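Local structure of glycosyl hydrolase, BNR repeat (Ralstonia eutropha, 3B7F) at residues V184-P189 / V237-A242; P244-Q249 / R257-E262. The protein is a putative glycosyl hydrolase with BNR repeats, built as a seven-bladed beta-propeller, and probably has hydrolase activity. All blocks are in the same frame, centred on the assembly; numbering follows the deposited sequence.

Interaction 1 joins two neighbouring propeller blades, and interaction 2 lies within the second of them. Their centres are 10 Å apart. Strand 234-239, which carries Gln239, pairs with strand 246-251, so both contacts reach the same four-stranded sheet. Gln239 links them: its NE2 reaches Asp185 in interaction 1 and lies 2.8 Å from Pro244 O in interaction 2, a probable hydrogen bond. Arg187 adds a packing contact, its NE 3.3 Å from Pro244 CG. In the sheet itself, Val238 N is 3.0 Å from Tyr248 O. The ethanediol molecules beside both contacts probably come from the crystallisation liquor.

Interaction 1: residues V184-P189 / V237-A242; sequences VDPRDP and VVQHPA. With EDO (1,2-ethanediol), chain K.
Gln239 reaches out from its strand and meets Asp185 and Pro186 with its amide. CG stands anti to the backbone N (chi1 177°), and the chain stays extended beyond it. Gln239 CD comes to 4.2 Å from both Asp185 CA and Pro186 CD. Gln239 OE1 lies 3.5 Å from Asp185 CA. Gln239 OE1 also accepts a short bond of 2.6 Å from water 1, which donates to Val184 O as well. The water thus links the two segments beside the amide. It also bonds O1 of an ethanediol whose O2 accepts from Val184 N. Gln239 NE2 gives a weak bond to Asp185 OD2 (3.1 Å, 146° at the hydrogen). Its stronger partner is Pro244 O. The amide and carboxylate planes are 77° apart, and the two side chains cross at about a right angle.

Asp185 is held mainly from its own loop. Arg187 grips it side-on, with Arg187 NE to Asp185 OD1 and Arg187 NH2 to Asp185 OD2, each at 3.1 Å and each on a syn lone pair. OD1 also accepts from Arg187 N on its anti side, which makes an Asx turn within the type I turn from Asp185 to Asp188. OD2 is also hydrogen-bonded to His191 ND1. These bonds fix the rotation of the carboxylate, and the positive arginine would probably keep it ionised. Pro186 meets Gln239 tip to tip, its CD near OE1.

The turn connects strands 178-184 and 192-197, the first two of one blade. Gln239 ends the first strand of the next blade, where its side chain touches Tyr193 of strand 192-197 and Leu247 of strand 246-251. The contact therefore joins adjacent blades of the propeller at its surface.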
ATOM      1  N   VAL A 184       3.326   8.476  -7.797  1.00 30.68           N
ATOM      2  CA  VAL A 184       3.965   9.561  -8.549  1.00 27.85           C
ATOM      3  C   VAL A 184       4.741   8.912  -9.699  1.00 29.26           C
ATOM      4  O   VAL A 184       5.651   8.128  -9.459  1.00 31.26           O
ATOM      5  CB  VAL A 184       4.934  10.361  -7.658  1.00 28.32           C
ATOM      6  CG1 VAL A 184       5.655  11.502  -8.488  1.00 18.49           C
ATOM      7  CG2 VAL A 184       4.195  10.888  -6.417  1.00 19.70           C
ATOM      8  N   ASP A 185       4.392   9.235 -10.934  1.00 29.85           N
ATOM      9  CA  ASP A 185       5.021   8.625 -12.117  1.00 31.70           C
ATOM     10  C   ASP A 185       6.545   8.886 -12.143  1.00 32.92           C
ATOM     11  O   ASP A 185       6.946  10.040 -12.018  1.00 33.09           O
ATOM     12  CB  ASP A 185       4.349   9.171 -13.390  1.00 30.62           C
ATOM     13  CG  ASP A 185       4.597   8.326 -14.626  1.00 31.32           C
ATOM     14  OD1 ASP A 185       5.738   7.945 -14.904  1.00 25.53           O
ATOM     15  OD2 ASP A 185       3.622   8.084 -15.356  1.00 32.52           O
ATOM     16  N   PRO A 186       7.389   7.819 -12.270  1.00 34.23           N
ATOM     17  CA  PRO A 186       8.844   8.043 -12.324  1.00 33.75           C
ATOM     18  C   PRO A 186       9.314   8.898 -13.504  1.00 34.70           C
ATOM     19  O   PRO A 186      10.377   9.503 -13.424  1.00 36.62           O
ATOM     20  CB  PRO A 186       9.425   6.623 -12.453  1.00 33.59           C
ATOM     21  CG  PRO A 186       8.300   5.773 -12.920  1.00 33.81           C
ATOM     22  CD  PRO A 186       7.072   6.372 -12.343  1.00 34.53           C
ATOM     23  N   ARG A 187       8.538   8.917 -14.581  1.00 33.98           N
ATOM     24  CA  ARG A 187       8.838   9.702 -15.756  1.00 33.65           C
ATOM     25  C   ARG A 187       8.361  11.146 -15.686  1.00 35.06           C
ATOM     26  O   ARG A 187       8.821  11.943 -16.488  1.00 36.37           O
ATOM     27  CB  ARG A 187       8.153   9.084 -16.963  1.00 35.25           C
ATOM     28  CG  ARG A 187       8.580   7.680 -17.296  1.00 26.44           C
ATOM     29  CD  ARG A 187       7.634   7.093 -18.282  1.00 26.83           C
ATOM     30  NE  ARG A 187       6.298   6.906 -17.723  1.00 28.28           N
ATOM     31  CZ  ARG A 187       5.281   6.341 -18.363  1.00 25.14           C
ATOM     32  NH1 ARG A 187       5.429   5.843 -19.589  1.00 25.09           N
ATOM     33  NH2 ARG A 187       4.115   6.240 -17.754  1.00 23.18           N
ATOM     34  N   ASP A 188       7.457  11.489 -14.762  1.00 33.89           N
ATOM     35  CA  ASP A 188       6.881  12.826 -14.726  1.00 33.71           C
ATOM     36  C   ASP A 188       6.224  13.129 -13.380  1.00 33.81           C
ATOM     37  O   ASP A 188       5.187  12.539 -13.090  1.00 35.60           O
ATOM     38  CB  ASP A 188       5.825  12.914 -15.848  1.00 34.91           C
ATOM     39  CG  ASP A 188       5.139  14.277 -15.938  1.00 36.10           C
ATOM     40  OD1 ASP A 188       5.527  15.211 -15.202  1.00 30.08           O
ATOM     41  OD2 ASP A 188       4.203  14.406 -16.768  1.00 38.54           O
ATOM     42  N   PRO A 189       6.759  14.092 -12.587  1.00 32.48           N
ATOM     43  CA  PRO A 189       6.142  14.418 -11.281  1.00 31.83           C
ATOM     44  C   PRO A 189       4.692  14.934 -11.327  1.00 33.34           C
ATOM     45  O   PRO A 189       4.001  14.911 -10.293  1.00 32.12           O
ATOM     46  CB  PRO A 189       7.040  15.536 -10.727  1.00 32.76           C
ATOM     47  CG  PRO A 189       7.782  16.066 -11.859  1.00 30.89           C
ATOM     48  CD  PRO A 189       7.944  14.936 -12.835  1.00 32.82           C
ATOM     49  N   VAL A 237      -3.180  -0.268  -5.270  1.00 26.70           N
ATOM     50  CA  VAL A 237      -2.814  -0.014  -6.660  1.00 25.54           C
ATOM     51  C   VAL A 237      -1.285   0.203  -6.702  1.00 27.54           C
ATOM     52  O   VAL A 237      -0.732   0.828  -5.794  1.00 28.15           O
ATOM     53  CB  VAL A 237      -3.586   1.214  -7.296  1.00 26.98           C
ATOM     54  CG1 VAL A 237      -3.549   1.145  -8.828  1.00 27.35           C
ATOM     55  CG2 VAL A 237      -5.036   1.294  -6.852  1.00 27.29           C
ATOM     56  N   VAL A 238      -0.621  -0.312  -7.747  1.00 28.94           N
ATOM     57  CA  VAL A 238       0.826  -0.146  -7.969  1.00 26.31           C
ATOM     58  C   VAL A 238       1.093   0.220  -9.454  1.00 27.00           C
ATOM     59  O   VAL A 238       0.349  -0.168 -10.342  1.00 27.22           O
ATOM     60  CB  VAL A 238       1.655  -1.418  -7.543  1.00 28.98           C
ATOM     61  CG1 VAL A 238       1.551  -1.685  -6.017  1.00 26.79           C
ATOM     62  CG2 VAL A 238       1.200  -2.652  -8.275  1.00 22.57           C
ATOM     63  N   GLN A 239       2.110   1.037  -9.691  1.00 26.92           N
ATOM     64  CA  GLN A 239       2.559   1.410 -11.018  1.00 26.33           C
ATOM     65  C   GLN A 239       3.928   0.789 -11.113  1.00 27.83           C
ATOM     66  O   GLN A 239       4.751   1.007 -10.220  1.00 29.22           O
ATOM     67  CB  GLN A 239       2.644   2.929 -11.147  1.00 26.04           C
ATOM     68  CG  GLN A 239       3.183   3.429 -12.507  1.00 28.46           C
ATOM     69  CD  GLN A 239       3.159   4.933 -12.630  1.00 27.92           C
ATOM     70  OE1 GLN A 239       3.276   5.646 -11.630  1.00 22.96           O
ATOM     71  NE2 GLN A 239       3.038   5.428 -13.865  1.00 25.48           N
ATOM     72  N   HIS A 240       4.200   0.040 -12.180  1.00 29.93           N
ATOM     73  CA  HIS A 240       5.471  -0.668 -12.276  1.00 31.66           C
ATOM     74  C   HIS A 240       6.628   0.304 -12.550  1.00 33.49           C
ATOM     75  O   HIS A 240       6.506   1.129 -13.415  1.00 32.79           O
ATOM     76  CB  HIS A 240       5.441  -1.760 -13.334  1.00 32.10           C
ATOM     77  CG  HIS A 240       6.512  -2.771 -13.123  1.00 32.95           C
ATOM     78  ND1 HIS A 240       7.767  -2.670 -13.685  1.00 43.19           N
ATOM     79  CD2 HIS A 240       6.553  -3.837 -12.300  1.00 36.08           C
ATOM     80  CE1 HIS A 240       8.517  -3.668 -13.254  1.00 35.42           C
ATOM     81  NE2 HIS A 240       7.801  -4.391 -12.414  1.00 35.59           N
ATOM     82  N   PRO A 241       7.738   0.222 -11.788  1.00 32.34           N
ATOM     83  CA  PRO A 241       8.807   1.200 -11.999  1.00 33.65           C
ATOM     84  C   PRO A 241       9.600   1.012 -13.297  1.00 34.57           C
ATOM     85  O   PRO A 241      10.118   1.988 -13.842  1.00 32.56           O
ATOM     86  CB  PRO A 241       9.690   1.012 -10.758  1.00 32.27           C
ATOM     87  CG  PRO A 241       9.448  -0.341 -10.335  1.00 32.61           C
ATOM     88  CD  PRO A 241       8.082  -0.729 -10.721  1.00 33.63           C
ATOM     89  N   ALA A 242       9.700  -0.236 -13.754  1.00 36.88           N
ATOM     90  CA  ALA A 242      10.361  -0.585 -15.014  1.00 38.39           C
ATOM     91  C   ALA A 242       9.490  -0.327 -16.273  1.00 37.40           C
ATOM     92  O   ALA A 242      10.030  -0.002 -17.313  1.00 43.82           O
ATOM     93  CB  ALA A 242      10.806  -2.058 -14.966  1.00 40.05           C
TER
HETATM   94  C1  EDO K 403       5.462   4.310  -6.276  1.00 41.12           C
HETATM   95  O1  EDO K 403       4.520   3.944  -7.318  1.00 40.33           O
HETATM   96  C2  EDO K 403       5.096   5.652  -5.621  1.00 36.77           C
HETATM   97  O2  EDO K 403       5.112   6.745  -6.567  1.00 33.66           O
HETATM   98  O   HOH W   1       4.910   5.251  -9.600  1.00 27.86           O

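Interaction 2: residues P244-Q249 / R257-E262; sequences PDILYQ and RMDRRE. With EDO (1,2-ethanediol), chain J; EDO (1,2-ethanediol), chain S.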
ATOM      1  N   PRO A 244       6.267   1.857 -16.407  1.00 30.01           N
ATOM      2  CA  PRO A 244       5.235   2.720 -15.751  1.00 29.40           C
ATOM      3  C   PRO A 244       3.865   2.889 -16.463  1.00 29.76           C
ATOM      4  O   PRO A 244       2.931   3.409 -15.846  1.00 29.70           O
ATOM      5  CB  PRO A 244       5.976   4.047 -15.484  1.00 27.95           C
ATOM      6  CG  PRO A 244       7.237   3.998 -16.357  1.00 29.64           C
ATOM      7  CD  PRO A 244       7.522   2.585 -16.698  1.00 28.88           C
ATOM      8  N   ASP A 245       3.741   2.443 -17.715  1.00 30.07           N
ATOM      9  CA  ASP A 245       2.417   2.325 -18.355  1.00 30.48           C
ATOM     10  C   ASP A 245       1.567   1.220 -17.729  1.00 29.38           C
ATOM     11  O   ASP A 245       0.335   1.268 -17.827  1.00 27.27           O
ATOM     12  CB  ASP A 245       2.530   2.008 -19.844  1.00 32.80           C
ATOM     13  CG  ASP A 245       3.092   3.166 -20.651  1.00 36.09           C
ATOM     14  OD1 ASP A 245       2.633   4.323 -20.481  1.00 31.96           O
ATOM     15  OD2 ASP A 245       3.978   2.888 -21.477  1.00 31.49           O
ATOM     16  N   ILE A 246       2.218   0.242 -17.093  1.00 29.51           N
ATOM     17  CA  ILE A 246       1.518  -0.896 -16.485  1.00 30.24           C
ATOM     18  C   ILE A 246       1.185  -0.655 -15.010  1.00 27.23           C
ATOM     19  O   ILE A 246       2.071  -0.366 -14.197  1.00 26.89           O
ATOM     20  CB  ILE A 246       2.334  -2.214 -16.633  1.00 30.36           C
ATOM     21  CG1 ILE A 246       2.931  -2.351 -18.045  1.00 30.02           C
ATOM     22  CG2 ILE A 246       1.471  -3.437 -16.249  1.00 29.89           C
ATOM     23  CD1 ILE A 246       1.942  -2.158 -19.228  1.00 26.66           C
ATOM     24  N   LEU A 247      -0.107  -0.751 -14.694  1.00 28.89           N
ATOM     25  CA  LEU A 247      -0.645  -0.639 -13.341  1.00 29.92           C
ATOM     26  C   LEU A 247      -1.338  -1.953 -12.982  1.00 28.03           C
ATOM     27  O   LEU A 247      -1.921  -2.613 -13.845  1.00 26.35           O
ATOM     28  CB  LEU A 247      -1.654   0.513 -13.197  1.00 29.81           C
ATOM     29  CG  LEU A 247      -1.125   1.949 -13.056  1.00 35.04           C
ATOM     30  CD1 LEU A 247      -0.191   2.314 -14.163  1.00 33.24           C
ATOM     31  CD2 LEU A 247      -2.294   2.924 -13.015  1.00 33.99           C
ATOM     32  N   TYR A 248      -1.213  -2.355 -11.724  1.00 24.36           N
ATOM     33  CA  TYR A 248      -1.919  -3.527 -11.206  1.00 24.85           C
ATOM     34  C   TYR A 248      -2.713  -3.088  -9.999  1.00 24.65           C
ATOM     35  O   TYR A 248      -2.334  -2.137  -9.315  1.00 24.03           O
ATOM     36  CB  TYR A 248      -0.982  -4.662 -10.832  1.00 23.87           C
ATOM     37  CG  TYR A 248      -0.302  -5.375 -12.003  1.00 22.69           C
ATOM     38  CD1 TYR A 248       0.917  -4.929 -12.497  1.00 18.40           C
ATOM     39  CD2 TYR A 248      -0.846  -6.542 -12.554  1.00 16.32           C
ATOM     40  CE1 TYR A 248       1.563  -5.602 -13.528  1.00 24.68           C
ATOM     41  CE2 TYR A 248      -0.194  -7.232 -13.571  1.00 21.15           C
ATOM     42  CZ  TYR A 248       1.011  -6.745 -14.062  1.00 24.58           C
ATOM     43  OH  TYR A 248       1.680  -7.388 -15.084  1.00 28.85           O
ATOM     44  N   GLN A 249      -3.871  -3.707  -9.779  1.00 26.63           N
ATOM     45  CA  GLN A 249      -4.587  -3.441  -8.537  1.00 25.48           C
ATOM     46  C   GLN A 249      -5.271  -4.670  -7.969  1.00 22.22           C
ATOM     47  O   GLN A 249      -5.696  -5.556  -8.712  1.00 22.42           O
ATOM     48  CB  GLN A 249      -5.612  -2.285  -8.664  1.00 24.39           C
ATOM     49  CG  GLN A 249      -6.794  -2.530  -9.602  1.00 27.13           C
ATOM     50  CD  GLN A 249      -7.981  -1.658  -9.292  1.00 28.14           C
ATOM     51  OE1 GLN A 249      -8.507  -1.714  -8.193  1.00 28.24           O
ATOM     52  NE2 GLN A 249      -8.442  -0.873 -10.275  1.00 30.19           N
ATOM     53  N   ARG A 257      -5.260  -5.656 -14.191  1.00 25.21           N
ATOM     54  CA  ARG A 257      -4.086  -5.117 -14.843  1.00 23.93           C
ATOM     55  C   ARG A 257      -4.566  -4.087 -15.874  1.00 25.15           C
ATOM     56  O   ARG A 257      -5.531  -4.325 -16.599  1.00 21.68           O
ATOM     57  CB  ARG A 257      -3.293  -6.209 -15.543  1.00 24.53           C
ATOM     58  CG  ARG A 257      -1.998  -5.720 -16.176  1.00 24.12           C
ATOM     59  CD  ARG A 257      -1.371  -6.797 -17.001  1.00 24.69           C
ATOM     60  NE  ARG A 257      -0.171  -6.307 -17.693  1.00 24.52           N
ATOM     61  CZ  ARG A 257      -0.131  -5.725 -18.889  1.00 29.31           C
ATOM     62  NH1 ARG A 257      -1.231  -5.447 -19.584  1.00 27.52           N
ATOM     63  NH2 ARG A 257       1.037  -5.355 -19.373  1.00 32.61           N
HETATM   64  N   MSE A 258      -3.888  -2.949 -15.920  1.00 26.43           N
HETATM   65  CA  MSE A 258      -4.139  -1.929 -16.939  1.00 28.30           C
HETATM   66  C   MSE A 258      -2.842  -1.496 -17.614  1.00 27.19           C
HETATM   67  O   MSE A 258      -1.865  -1.168 -16.950  1.00 28.85           O
HETATM   68  CB  MSE A 258      -4.808  -0.679 -16.354  1.00 28.90           C
HETATM   69  CG  MSE A 258      -4.957   0.471 -17.363  1.00 30.47           C
HETATM   70 SE   MSE A 258      -5.681   2.103 -16.703  0.75 22.45          SE
HETATM   71  CE  MSE A 258      -7.505   1.667 -16.521  1.00 27.80           C
ATOM     72  N   ASP A 259      -2.851  -1.512 -18.936  1.00 28.01           N
ATOM     73  CA  ASP A 259      -1.822  -0.862 -19.722  1.00 29.64           C
ATOM     74  C   ASP A 259      -2.469   0.511 -19.927  1.00 28.70           C
ATOM     75  O   ASP A 259      -3.512   0.602 -20.579  1.00 25.67           O
ATOM     76  CB  ASP A 259      -1.575  -1.586 -21.037  1.00 31.26           C
ATOM     77  CG  ASP A 259      -0.471  -0.956 -21.826  1.00 33.14           C
ATOM     78  OD1 ASP A 259      -0.372   0.284 -21.811  1.00 29.45           O
ATOM     79  OD2 ASP A 259       0.296  -1.709 -22.444  1.00 33.81           O
ATOM     80  N   ARG A 260      -1.869   1.564 -19.375  1.00 30.42           N
ATOM     81  CA  ARG A 260      -2.453   2.915 -19.455  1.00 31.59           C
ATOM     82  C   ARG A 260      -2.749   3.403 -20.893  1.00 32.35           C
ATOM     83  O   ARG A 260      -3.694   4.171 -21.105  1.00 31.83           O
ATOM     84  CB  ARG A 260      -1.576   3.929 -18.699  1.00 33.09           C
ATOM     85  CG  ARG A 260      -2.147   5.351 -18.596  1.00 30.57           C
ATOM     86  CD  ARG A 260      -3.472   5.416 -17.819  1.00 29.62           C
ATOM     87  NE  ARG A 260      -4.142   6.674 -18.093  1.00 28.97           N
ATOM     88  CZ  ARG A 260      -5.093   6.857 -19.006  1.00 27.63           C
ATOM     89  NH1 ARG A 260      -5.534   5.884 -19.776  1.00 35.80           N
ATOM     90  NH2 ARG A 260      -5.618   8.050 -19.151  1.00 33.00           N
ATOM     91  N   ARG A 261      -1.971   2.936 -21.870  1.00 32.51           N
ATOM     92  CA  ARG A 261      -2.202   3.298 -23.281  1.00 33.35           C
ATOM     93  C   ARG A 261      -3.554   2.788 -23.759  1.00 32.24           C
ATOM     94  O   ARG A 261      -4.137   3.392 -24.633  1.00 31.29           O
ATOM     95  CB  ARG A 261      -1.144   2.720 -24.208  1.00 32.40           C
ATOM     96  CG  ARG A 261       0.325   3.054 -23.899  1.00 35.26           C
ATOM     97  CD  ARG A 261       1.096   1.829 -24.317  1.00 46.34           C
ATOM     98  NE  ARG A 261       2.521   1.853 -24.062  1.00 49.54           N
ATOM     99  CZ  ARG A 261       3.287   0.776 -23.848  1.00 52.60           C
ATOM    100  NH1 ARG A 261       2.784  -0.460 -23.748  1.00 41.65           N
ATOM    101  NH2 ARG A 261       4.598   0.945 -23.657  1.00 62.57           N
ATOM    102  N   GLU A 262      -4.021   1.663 -23.213  1.00 31.07           N
ATOM    103  CA  GLU A 262      -5.343   1.113 -23.525  1.00 32.41           C
ATOM    104  C   GLU A 262      -6.433   1.786 -22.689  1.00 32.08           C
ATOM    105  O   GLU A 262      -7.546   1.913 -23.148  1.00 32.14           O
ATOM    106  CB  GLU A 262      -5.372  -0.411 -23.306  1.00 33.50           C
ATOM    107  CG  GLU A 262      -4.324  -1.177 -24.147  1.00 37.61           C
ATOM    108  CD  GLU A 262      -4.291  -2.691 -23.902  1.00 36.16           C
ATOM    109  OE1 GLU A 262      -4.810  -3.182 -22.872  1.00 43.46           O
ATOM    110  OE2 GLU A 262      -3.714  -3.390 -24.758  1.00 46.08           O
TER
HETATM  111  C1  EDO J 402       0.360  -5.214 -23.311  1.00 53.12           C
HETATM  112  O1  EDO J 402       0.590  -4.190 -22.319  1.00 36.98           O
HETATM  113  C2  EDO J 402      -0.841  -6.128 -22.984  1.00 56.99           C
HETATM  114  O2  EDO J 402      -2.072  -5.411 -22.719  1.00 55.02           O
HETATM  115  C1  EDO S 411      -7.544   6.144 -23.563  1.00 61.45           C
HETATM  116  O1  EDO S 411      -7.609   6.370 -22.152  1.00 49.52           O
HETATM  117  C2  EDO S 411      -6.257   5.419 -23.918  1.00 60.34           C
HETATM  118  O2  EDO S 411      -5.168   6.343 -24.094  1.00 61.12           O
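Strands 246-249 and 257-259 run antiparallel, their axes 4.7 Å apart at closest approach, with Leu247 and Met258 as a hydrogen-bonded pair joined both ways between N and O. Arg260 N extends this ladder to Asp245 O. Ile246, Tyr248, Arg257 and Asp259 share one face. Arg257 leaves with CG anti to its backbone N (chi1 -176°). Arg257 CG lies over the Tyr248 ring, 3.9 Å from its centroid, in a CH-pi contact. Arg257 NE makes a weak bond to Tyr248 OH, at the guanidinium edge; the hydroxyl also bonds Pro290 O. Ile246 CG2 lies over a face of the Arg257 guanidinium, and Ile246 CD1 comes to 3.3 Å from Arg257 NH2. The strands form the beta hairpin of the second and third strands of a propeller blade. Asp259 opens the turn into the fourth strand, where BNR repeats carry the Asp box, which this sequence matches only in part. Asp259 OD1 accepts from Arg261 N, an Asx turn, and OD2 makes a salt bridge to Arg261 NH1, its hydrogen bond weak. Arg261 NH2 also forms a salt bridge to Asp245 OD2 (3.0 Å), which lies over a face of its guanidinium. An ethanediol O1 bridges Arg257 NH2 and Asp259 OD2.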